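Local coordinates for protein DNA replication factor Cdt1 (Mus musculus, PDB 3A4C) that helps license DNA for replication, cooperating with CDC6 and the origin recognition complex to load the MCM complex onto DNA, and includes this C-terminal winged helix domain, at residues P32-M36 with D79-L84; V39-V44 with M56-L60; L63-L67 with R96-V101. All blocks are in the same frame, centred on the assembly; numbering follows the deposited sequence.

Interaction 1 (P32-M36 with D79-L84); sequences PALTM and DTYVKL
The short edge strand 33-35 runs antiparallel to strand 79-84, the N-to-C directions of the two making an angle of 147° and their axes approaching to 4.4 Å. Leu34 and Val82 form the hydrogen-bonded pair at its centre, with CA atoms 5.3 Å apart; Thr35 pairs with Tyr81 as a non-hydrogen-bonded pair, CA to CA 4.3 Å, their side chains diverging. Leu34, at phi/psi -138/151, is in the extended beta conformation, whereas Met36 (-52/-44) already has helical angles.

Three backbone hydrogen bonds join the segments: Leu34 N to Val82 O at 3.1 Å, Val82 N to Leu34 O at 2.7 Å, and Met36 N to Thr80 O at 2.8 Å. The last comes from the first residue of helix 36-45, so the pairing runs on to the helix start. A CA-H...O contact from Ala33 CA to Val82 O (3.2 Å) and another from Thr35 CA to Thr80 O (3.3 Å) supplement them.

Among the apolar contacts, Leu34 and Val82 lie on the same face of the sheet, and both touch Phe26 of helix 3-27. Met36 CG meets Val82 CG2 at 3.7 Å. Ala33 CB lies 4.1 Å from Tyr81 CD1, and Thr35 CG2 makes a CH-pi contact over the Tyr81 ring face, 4.0 Å from its centroid.

Thr35, with chi1 at 67° (p), is the N-cap of the following helix, its OG1 hydrogen-bonded to Val38 N. Tyr81 and Lys83 also pair through their backbones with strand 71-76. A short first strand added to the edge of a two-stranded wing hairpin is the small antiparallel sheet of the winged helix fold.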
loop_
_atom_site.group_PDB
_atom_site.type_symbol
_atom_site.label_atom_id
_atom_site.label_comp_id
_atom_site.label_asym_id
_atom_site.label_seq_id
_atom_site.Cartn_x
_atom_site.Cartn_y
_atom_site.Cartn_z
ATOM N N PRO A 32 -11.389 -10.823 -5.657
ATOM C CA PRO A 32 -11.457 -9.358 -5.581
ATOM C C PRO A 32 -10.889 -8.798 -4.276
ATOM O O PRO A 32 -10.611 -7.608 -4.200
ATOM C CB PRO A 32 -12.965 -9.064 -5.638
ATOM C CG PRO A 32 -13.662 -10.400 -5.704
ATOM C CD PRO A 32 -12.674 -11.447 -5.307
ATOM N N ALA A 33 -10.739 -9.641 -3.259
ATOM C CA ALA A 33 -10.179 -9.200 -1.984
ATOM C C ALA A 33 -9.250 -10.252 -1.422
ATOM O O ALA A 33 -9.400 -11.431 -1.713
ATOM C CB ALA A 33 -11.293 -8.889 -0.974
ATOM N N LEU A 34 -8.286 -9.816 -0.616
ATOM C CA LEU A 34 -7.388 -10.722 0.090
ATOM C C LEU A 34 -7.220 -10.202 1.505
ATOM O O LEU A 34 -7.299 -9.001 1.725
ATOM C CB LEU A 34 -6.016 -10.759 -0.587
ATOM C CG LEU A 34 -5.914 -11.360 -1.988
ATOM C CD1 LEU A 34 -4.537 -11.040 -2.566
ATOM C CD2 LEU A 34 -6.174 -12.854 -1.941
ATOM N N THR A 35 -6.975 -11.090 2.467
ATOM C CA THR A 35 -6.709 -10.631 3.827
ATOM C C THR A 35 -5.379 -9.893 3.864
ATOM O O THR A 35 -4.486 -10.186 3.068
ATOM C CB THR A 35 -6.668 -11.789 4.835
ATOM O OG1 THR A 35 -5.529 -12.615 4.564
ATOM C CG2 THR A 35 -7.950 -12.624 4.739
ATOM N N MET A 36 -5.270 -8.930 4.775
ATOM C CA MET A 36 -4.037 -8.174 4.997
ATOM C C MET A 36 -2.845 -9.080 5.224
ATOM O O MET A 36 -1.766 -8.836 4.701
ATOM C CB MET A 36 -4.180 -7.267 6.212
ATOM C CG MET A 36 -4.251 -5.814 5.886
ATOM S SD MET A 36 -2.658 -5.264 5.255
ATOM C CE MET A 36 -2.945 -3.500 5.343
ATOM N N ASP A 79 -10.209 -10.926 10.625
ATOM C CA ASP A 79 -9.474 -10.675 9.390
ATOM C C ASP A 79 -9.715 -9.244 8.950
ATOM O O ASP A 79 -10.751 -8.675 9.246
ATOM C CB ASP A 79 -9.943 -11.611 8.277
ATOM C CG ASP A 79 -9.698 -13.069 8.596
ATOM O OD1 ASP A 79 -8.609 -13.386 9.117
ATOM O OD2 ASP A 79 -10.594 -13.894 8.315
ATOM N N THR A 80 -8.756 -8.669 8.240
ATOM C CA THR A 80 -8.971 -7.398 7.570
ATOM C C THR A 80 -8.786 -7.610 6.080
ATOM O O THR A 80 -7.733 -8.048 5.632
ATOM C CB THR A 80 -8.015 -6.322 8.085
ATOM O OG1 THR A 80 -8.286 -6.090 9.474
ATOM C CG2 THR A 80 -8.198 -5.015 7.294
ATOM N N TYR A 81 -9.830 -7.342 5.311
ATOM C CA TYR A 81 -9.761 -7.586 3.881
ATOM C C TYR A 81 -9.291 -6.355 3.128
ATOM O O TYR A 81 -9.755 -5.252 3.393
ATOM C CB TYR A 81 -11.105 -8.078 3.344
ATOM C CG TYR A 81 -11.307 -9.540 3.631
ATOM C CD1 TYR A 81 -10.838 -10.507 2.754
ATOM C CD2 TYR A 81 -11.942 -9.958 4.796
ATOM C CE1 TYR A 81 -11.006 -11.859 3.019
ATOM C CE2 TYR A 81 -12.113 -11.309 5.073
ATOM C CZ TYR A 81 -11.640 -12.253 4.182
ATOM O OH TYR A 81 -11.807 -13.592 4.447
ATOM N N VAL A 82 -8.349 -6.572 2.212
ATOM C CA VAL A 82 -7.852 -5.549 1.307
ATOM C C VAL A 82 -8.508 -5.685 -0.067
ATOM O O VAL A 82 -8.496 -6.753 -0.678
ATOM C CB VAL A 82 -6.331 -5.662 1.128
ATOM C CG1 VAL A 82 -5.852 -4.663 0.087
ATOM C CG2 VAL A 82 -5.630 -5.447 2.463
ATOM N N LYS A 83 -9.077 -4.591 -0.548
ATOM C CA LYS A 83 -9.773 -4.589 -1.819
ATOM C C LYS A 83 -9.294 -3.401 -2.638
ATOM O O LYS A 83 -9.155 -2.298 -2.115
ATOM C CB LYS A 83 -11.285 -4.512 -1.575
ATOM C CG LYS A 83 -12.138 -4.667 -2.822
ATOM C CD LYS A 83 -13.483 -5.330 -2.500
ATOM C CE LYS A 83 -14.349 -4.482 -1.571
ATOM N NZ LYS A 83 -15.710 -5.091 -1.348
ATOM N N LEU A 84 -9.030 -3.631 -3.917
ATOM C CA LEU A 84 -8.642 -2.551 -4.812
ATOM C C LEU A 84 -9.811 -2.182 -5.710
ATOM O O LEU A 84 -10.538 -3.055 -6.188
ATOM C CB LEU A 84 -7.453 -2.965 -5.677
ATOM C CG LEU A 84 -6.109 -3.156 -4.978
ATOM C CD1 LEU A 84 -5.021 -3.467 -6.001
ATOM C CD2 LEU A 84 -5.748 -1.914 -4.203
#

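Interaction 2 (V39-V44 with M56-L60); sequences VCARMV and MEKHL
Two helical segments, 39-44 and 56-60, cross steeply, with an angle of 105° between their N-to-C directions and 9.8 Å between their axes at closest approach. The nearest CA atoms are those of Cys40 and Met56, 5.9 Å apart. This is the crossing of the second and third helices of the winged helix domain, the pair that makes up its helix-turn-helix.

Val39 opens the contact: its CG1 reaches Leu60 CD2 at 3.5 Å, while the same side chain also touches Leu22 of helix 3-27. Next, Cys40, with chi1 at -73° (m), lays its sulfur along the opposing helix, SG lying 3.5 Å from Glu57 CA, 3.7 Å from Leu60 CD2 and 4.2 Å from Met56 CG. The small side chain suits this close approach of the backbones. One turn after Val39, Met43 points toward the other segment in an m, t, p conformation whose chi3 turns the methyl; its SD packs 3.3 Å from Leu60 CD1 and its CE 3.8 Å from Met56 SD. Val44 closes the row, CG1 sitting 3.7 Å from Met56 CE.

On the second helix Met56 (t, p, p) and Leu60, one turn apart, both project toward the first; Leu60 has an unusual chi1 of -92° and chi2 at 53°. Met36, at the start of helix 36-45, also touches Leu60 and Glu57.

No hydrogen bond links the two segments. The crossing is held by apolar side chains, three of them sulfur-bearing, so the contact rests on the van der Waals fit of sulfur-bearing and branched aliphatic groups, with no directional polar bond between the two segments.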
loop_
_atom_site.group_PDB
_atom_site.type_symbol
_atom_site.label_atom_id
_atom_site.label_comp_id
_atom_site.label_asym_id
_atom_site.label_seq_id
_atom_site.Cartn_x
_atom_site.Cartn_y
_atom_site.Cartn_z
ATOM N N VAL A 39 -1.884 -10.534 1.852
ATOM C CA VAL A 39 -1.353 -9.504 0.965
ATOM C C VAL A 39 0.072 -9.170 1.373
ATOM O O VAL A 39 0.962 -9.057 0.528
ATOM C CB VAL A 39 -2.200 -8.217 1.011
ATOM C CG1 VAL A 39 -1.497 -7.098 0.256
ATOM C CG2 VAL A 39 -3.593 -8.468 0.441
ATOM N N CYS A 40 0.293 -9.015 2.674
ATOM C CA CYS A 40 1.622 -8.635 3.154
ATOM C C CYS A 40 2.636 -9.727 2.858
ATOM O O CYS A 40 3.773 -9.438 2.490
ATOM C CB CYS A 40 1.605 -8.328 4.651
ATOM S SG CYS A 40 0.809 -6.756 5.033
ATOM N N ALA A 41 2.227 -10.978 3.038
ATOM C CA ALA A 41 3.102 -12.111 2.742
ATOM C C ALA A 41 3.451 -12.144 1.258
ATOM O O ALA A 41 4.600 -12.374 0.879
ATOM C CB ALA A 41 2.445 -13.417 3.168
ATOM N N ARG A 42 2.465 -11.894 0.410
ATOM C CA ARG A 42 2.715 -11.895 -1.024
ATOM C C ARG A 42 3.574 -10.705 -1.456
ATOM O O ARG A 42 4.420 -10.826 -2.341
ATOM C CB ARG A 42 1.394 -11.914 -1.788
ATOM C CG ARG A 42 0.678 -13.232 -1.643
ATOM C CD ARG A 42 -0.550 -13.320 -2.514
ATOM N NE ARG A 42 -1.353 -14.476 -2.120
ATOM C CZ ARG A 42 -2.483 -14.841 -2.711
ATOM N NH1 ARG A 42 -2.943 -14.161 -3.748
ATOM N NH2 ARG A 42 -3.149 -15.891 -2.264
ATOM N N MET A 43 3.360 -9.556 -0.827
ATOM C CA MET A 43 4.120 -8.370 -1.188
ATOM C C MET A 43 5.583 -8.504 -0.789
ATOM O O MET A 43 6.470 -8.214 -1.577
ATOM C CB MET A 43 3.509 -7.124 -0.554
ATOM C CG MET A 43 2.222 -6.688 -1.256
ATOM S SD MET A 43 1.580 -5.168 -0.573
ATOM C CE MET A 43 2.726 -3.970 -1.283
ATOM N N VAL A 44 5.849 -8.942 0.434
ATOM C CA VAL A 44 7.239 -9.099 0.833
ATOM C C VAL A 44 7.934 -10.142 -0.045
ATOM O O VAL A 44 9.108 -10.004 -0.367
ATOM C CB VAL A 44 7.387 -9.440 2.324
ATOM C CG1 VAL A 44 6.859 -8.288 3.182
ATOM C CG2 VAL A 44 6.676 -10.742 2.654
ATOM N N MET A 56 5.488 -4.141 6.353
ATOM C CA MET A 56 4.718 -4.036 5.116
ATOM C C MET A 56 3.275 -3.619 5.422
ATOM O O MET A 56 2.709 -2.759 4.742
ATOM C CB MET A 56 4.757 -5.365 4.351
ATOM C CG MET A 56 4.124 -5.324 2.967
ATOM S SD MET A 56 4.928 -4.149 1.851
ATOM C CE MET A 56 6.456 -5.014 1.470
ATOM N N GLU A 57 2.680 -4.212 6.450
ATOM C CA GLU A 57 1.317 -3.836 6.819
ATOM C C GLU A 57 1.242 -2.344 7.082
ATOM O O GLU A 57 0.304 -1.679 6.661
ATOM C CB GLU A 57 0.827 -4.589 8.059
ATOM C CG GLU A 57 -0.576 -4.159 8.473
ATOM C CD GLU A 57 -1.151 -5.002 9.590
ATOM O OE1 GLU A 57 -2.296 -5.479 9.447
ATOM O OE2 GLU A 57 -0.462 -5.185 10.608
ATOM N N LYS A 58 2.234 -1.824 7.789
ATOM C CA LYS A 58 2.272 -0.399 8.087
ATOM C C LYS A 58 2.261 0.442 6.805
ATOM O O LYS A 58 1.565 1.450 6.727
ATOM C CB LYS A 58 3.497 -0.070 8.937
ATOM C CG LYS A 58 3.395 -0.539 10.390
ATOM C CD LYS A 58 4.693 -0.233 11.133
ATOM C CE LYS A 58 4.730 -0.899 12.500
ATOM N NZ LYS A 58 3.628 -0.406 13.367
ATOM N N HIS A 59 3.020 0.018 5.798
ATOM C CA HIS A 59 3.060 0.747 4.524
ATOM C C HIS A 59 1.754 0.655 3.757
ATOM O O HIS A 59 1.357 1.605 3.083
ATOM C CB HIS A 59 4.204 0.247 3.644
ATOM C CG HIS A 59 5.553 0.643 4.143
ATOM N ND1 HIS A 59 6.108 0.103 5.284
ATOM C CD2 HIS A 59 6.451 1.539 3.672
ATOM C CE1 HIS A 59 7.295 0.645 5.488
ATOM N NE2 HIS A 59 7.525 1.521 4.526
ATOM N N LEU A 60 1.119 -0.507 3.815
ATOM C CA LEU A 60 -0.163 -0.699 3.146
ATOM C C LEU A 60 -1.217 0.192 3.766
ATOM O O LEU A 60 -2.076 0.714 3.071
ATOM C CB LEU A 60 -0.626 -2.152 3.258
ATOM C CG LEU A 60 -0.234 -3.098 2.125
ATOM C CD1 LEU A 60 1.251 -3.033 1.911
ATOM C CD2 LEU A 60 -0.671 -4.512 2.453
#

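Interaction 3 (L63-L67 with R96-V101); sequences LAELL and RLAHHV
Segment 63-67 is the last turn of helix 53-66, with Leu67, at phi/psi -128/62, the first residue to leave helical angles; segment 96-101 is regular helix within helix 90-104. Their backbones stay well apart, the nearest CA atoms being those of Leu66 and Leu97 at 6.9 Å. In this winged helix domain the contact sets the C-terminal helix, which follows the wing hairpin, against the end of the third helix. Within each segment the chain is held by i to i-4 bonds: Leu67 N to Leu63 O at 2.8 Å, and Val101 N to Leu97 O at 2.9 Å.

Leucines make most of the join. Leu66 points toward the opposing helix, with chi1 at -93° and chi2 at 68°, and its CD2 lies 3.5 Å from Leu97 CD1 and 3.8 Å from Val101 CG2. Leu97, a t, p rotamer, also brings its CD2 to 4.3 Å from Leu63 CD1. Beside it Leu67, an m, t rotamer, packs CD1 at 4.3 Å from Leu97 CB, while its CD2 comes to 4.3 Å from Arg96 CB and 4.1 Å from His100 CD2. Leu63 and Leu97 both touch Leu15 of helix 3-27, and Leu66 touches Leu12, so the first helix joins the same cluster.

Where the helix ends at Leu66, its carbonyl comes close to the imidazole of His100 (chi1 -64°, m). Leu66 O lies 3.1 Å from the ring carbon His100 CD2, and a water links the two residues, 2.7 Å from His100 NE2 and donating a weak hydrogen bond to Leu66 O at 3.3 Å.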
loop_
_atom_site.group_PDB
_atom_site.type_symbol
_atom_site.label_atom_id
_atom_site.label_comp_id
_atom_site.label_asym_id
_atom_site.label_seq_id
_atom_site.Cartn_x
_atom_site.Cartn_y
_atom_site.Cartn_z
ATOM N N LEU A 63 -0.770 3.603 2.530
ATOM C CA LEU A 63 -1.306 3.668 1.173
ATOM C C LEU A 63 -2.831 3.804 1.198
ATOM O O LEU A 63 -3.426 4.540 0.401
ATOM C CB LEU A 63 -0.908 2.385 0.446
ATOM C CG LEU A 63 -0.513 2.321 -1.024
ATOM C CD1 LEU A 63 0.219 3.581 -1.513
ATOM C CD2 LEU A 63 0.334 1.060 -1.213
ATOM N N ALA A 64 -3.467 3.078 2.114
ATOM C CA ALA A 64 -4.921 3.138 2.269
ATOM C C ALA A 64 -5.357 4.517 2.735
ATOM O O ALA A 64 -6.438 4.988 2.390
ATOM C CB ALA A 64 -5.409 2.059 3.251
ATOM N N GLU A 65 -4.506 5.157 3.527
ATOM C CA GLU A 65 -4.772 6.499 4.029
ATOM C C GLU A 65 -4.548 7.562 2.958
ATOM O O GLU A 65 -5.281 8.549 2.891
ATOM C CB GLU A 65 -3.891 6.774 5.248
ATOM C CG GLU A 65 -4.412 6.047 6.483
ATOM C CD GLU A 65 -3.384 5.904 7.565
ATOM O OE1 GLU A 65 -2.219 6.324 7.361
ATOM O OE2 GLU A 65 -3.748 5.363 8.628
ATOM N N LEU A 66 -3.540 7.351 2.114
ATOM C CA LEU A 66 -3.232 8.310 1.053
ATOM C C LEU A 66 -4.163 8.169 -0.144
ATOM O O LEU A 66 -4.494 9.161 -0.793
ATOM C CB LEU A 66 -1.776 8.188 0.597
ATOM C CG LEU A 66 -0.793 9.129 1.300
ATOM C CD1 LEU A 66 -0.640 8.730 2.738
ATOM C CD2 LEU A 66 0.560 9.132 0.610
ATOM N N LEU A 67 -4.578 6.939 -0.435
ATOM C CA LEU A 67 -5.374 6.662 -1.630
ATOM C C LEU A 67 -6.641 5.879 -1.283
ATOM O O LEU A 67 -6.838 4.762 -1.761
ATOM C CB LEU A 67 -4.544 5.872 -2.644
ATOM C CG LEU A 67 -3.228 6.509 -3.096
ATOM C CD1 LEU A 67 -2.357 5.500 -3.823
ATOM C CD2 LEU A 67 -3.489 7.719 -3.976
ATOM N N ARG A 96 -1.462 10.936 -8.404
ATOM C CA ARG A 96 -2.125 11.407 -7.192
ATOM C C ARG A 96 -1.279 11.152 -5.950
ATOM O O ARG A 96 -1.172 12.011 -5.078
ATOM C CB ARG A 96 -3.513 10.776 -7.031
ATOM C CG ARG A 96 -4.545 11.370 -7.971
ATOM C CD ARG A 96 -5.965 11.042 -7.548
ATOM N NE ARG A 96 -6.261 9.617 -7.628
ATOM C CZ ARG A 96 -6.445 8.955 -8.766
ATOM N NH1 ARG A 96 -6.350 9.585 -9.931
ATOM N NH2 ARG A 96 -6.722 7.657 -8.738
ATOM N N LEU A 97 -0.690 9.964 -5.862
ATOM C CA LEU A 97 0.201 9.643 -4.751
ATOM C C LEU A 97 1.360 10.642 -4.658
ATOM O O LEU A 97 1.656 11.178 -3.584
ATOM C CB LEU A 97 0.734 8.217 -4.901
ATOM C CG LEU A 97 1.738 7.690 -3.879
ATOM C CD1 LEU A 97 1.133 7.701 -2.479
ATOM C CD2 LEU A 97 2.141 6.282 -4.264
ATOM N N ALA A 98 2.018 10.888 -5.787
ATOM C CA ALA A 98 3.122 11.839 -5.836
ATOM C C ALA A 98 2.691 13.225 -5.376
ATOM O O ALA A 98 3.414 13.896 -4.640
ATOM C CB ALA A 98 3.700 11.915 -7.249
ATOM N N HIS A 99 1.517 13.655 -5.823
ATOM C CA HIS A 99 0.995 14.966 -5.441
ATOM C C HIS A 99 0.743 15.057 -3.934
ATOM O O HIS A 99 1.119 16.035 -3.289
ATOM C CB HIS A 99 -0.302 15.265 -6.186
ATOM C CG HIS A 99 -1.095 16.381 -5.581
ATOM N ND1 HIS A 99 -0.869 17.706 -5.888
ATOM C CD2 HIS A 99 -2.097 16.371 -4.667
ATOM C CE1 HIS A 99 -1.706 18.464 -5.199
ATOM N NE2 HIS A 99 -2.465 17.678 -4.455
ATOM N N HIS A 100 0.082 14.042 -3.386
ATOM C CA HIS A 100 -0.166 13.984 -1.949
ATOM C C HIS A 100 1.120 14.064 -1.154
ATOM O O HIS A 100 1.225 14.835 -0.198
ATOM C CB HIS A 100 -0.885 12.688 -1.581
ATOM C CG HIS A 100 -2.246 12.568 -2.184
ATOM N ND1 HIS A 100 -2.922 13.648 -2.708
ATOM C CD2 HIS A 100 -3.063 11.500 -2.337
ATOM C CE1 HIS A 100 -4.098 13.250 -3.161
ATOM N NE2 HIS A 100 -4.207 11.951 -2.948
ATOM N N VAL A 101 2.089 13.232 -1.526
ATOM C CA VAL A 101 3.354 13.175 -0.814
ATOM C C VAL A 101 4.058 14.522 -0.869
ATOM O O VAL A 101 4.510 15.040 0.156
ATOM C CB VAL A 101 4.257 12.055 -1.349
ATOM C CG1 VAL A 101 5.661 12.182 -0.778
ATOM C CG2 VAL A 101 3.647 10.678 -1.013
HETATM O O HOH W 1 -6.487 10.437 -3.160
#

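In the fold
From the N terminus, helix 3-27 leads to strand 33-35, where interaction 1 begins. Helix 36-45 follows directly, and interaction 2 closes first, joining it to helix 53-66 within the longer loop that interaction 1 completes at strand 79-84. The two contacts touch through Met36 CE and Leu60 CB, 3.4 Å apart, so sheet edge and helix pair share one apolar interior. Interaction 3 opens further along helix 53-66 and closes in helix 90-104, after the wing; it therefore crosses interaction 1 and stands in series with interaction 2. Lying on the other side of the chain's centre, about 17 Å from interaction 2 between centres, it adds the C-terminal helix.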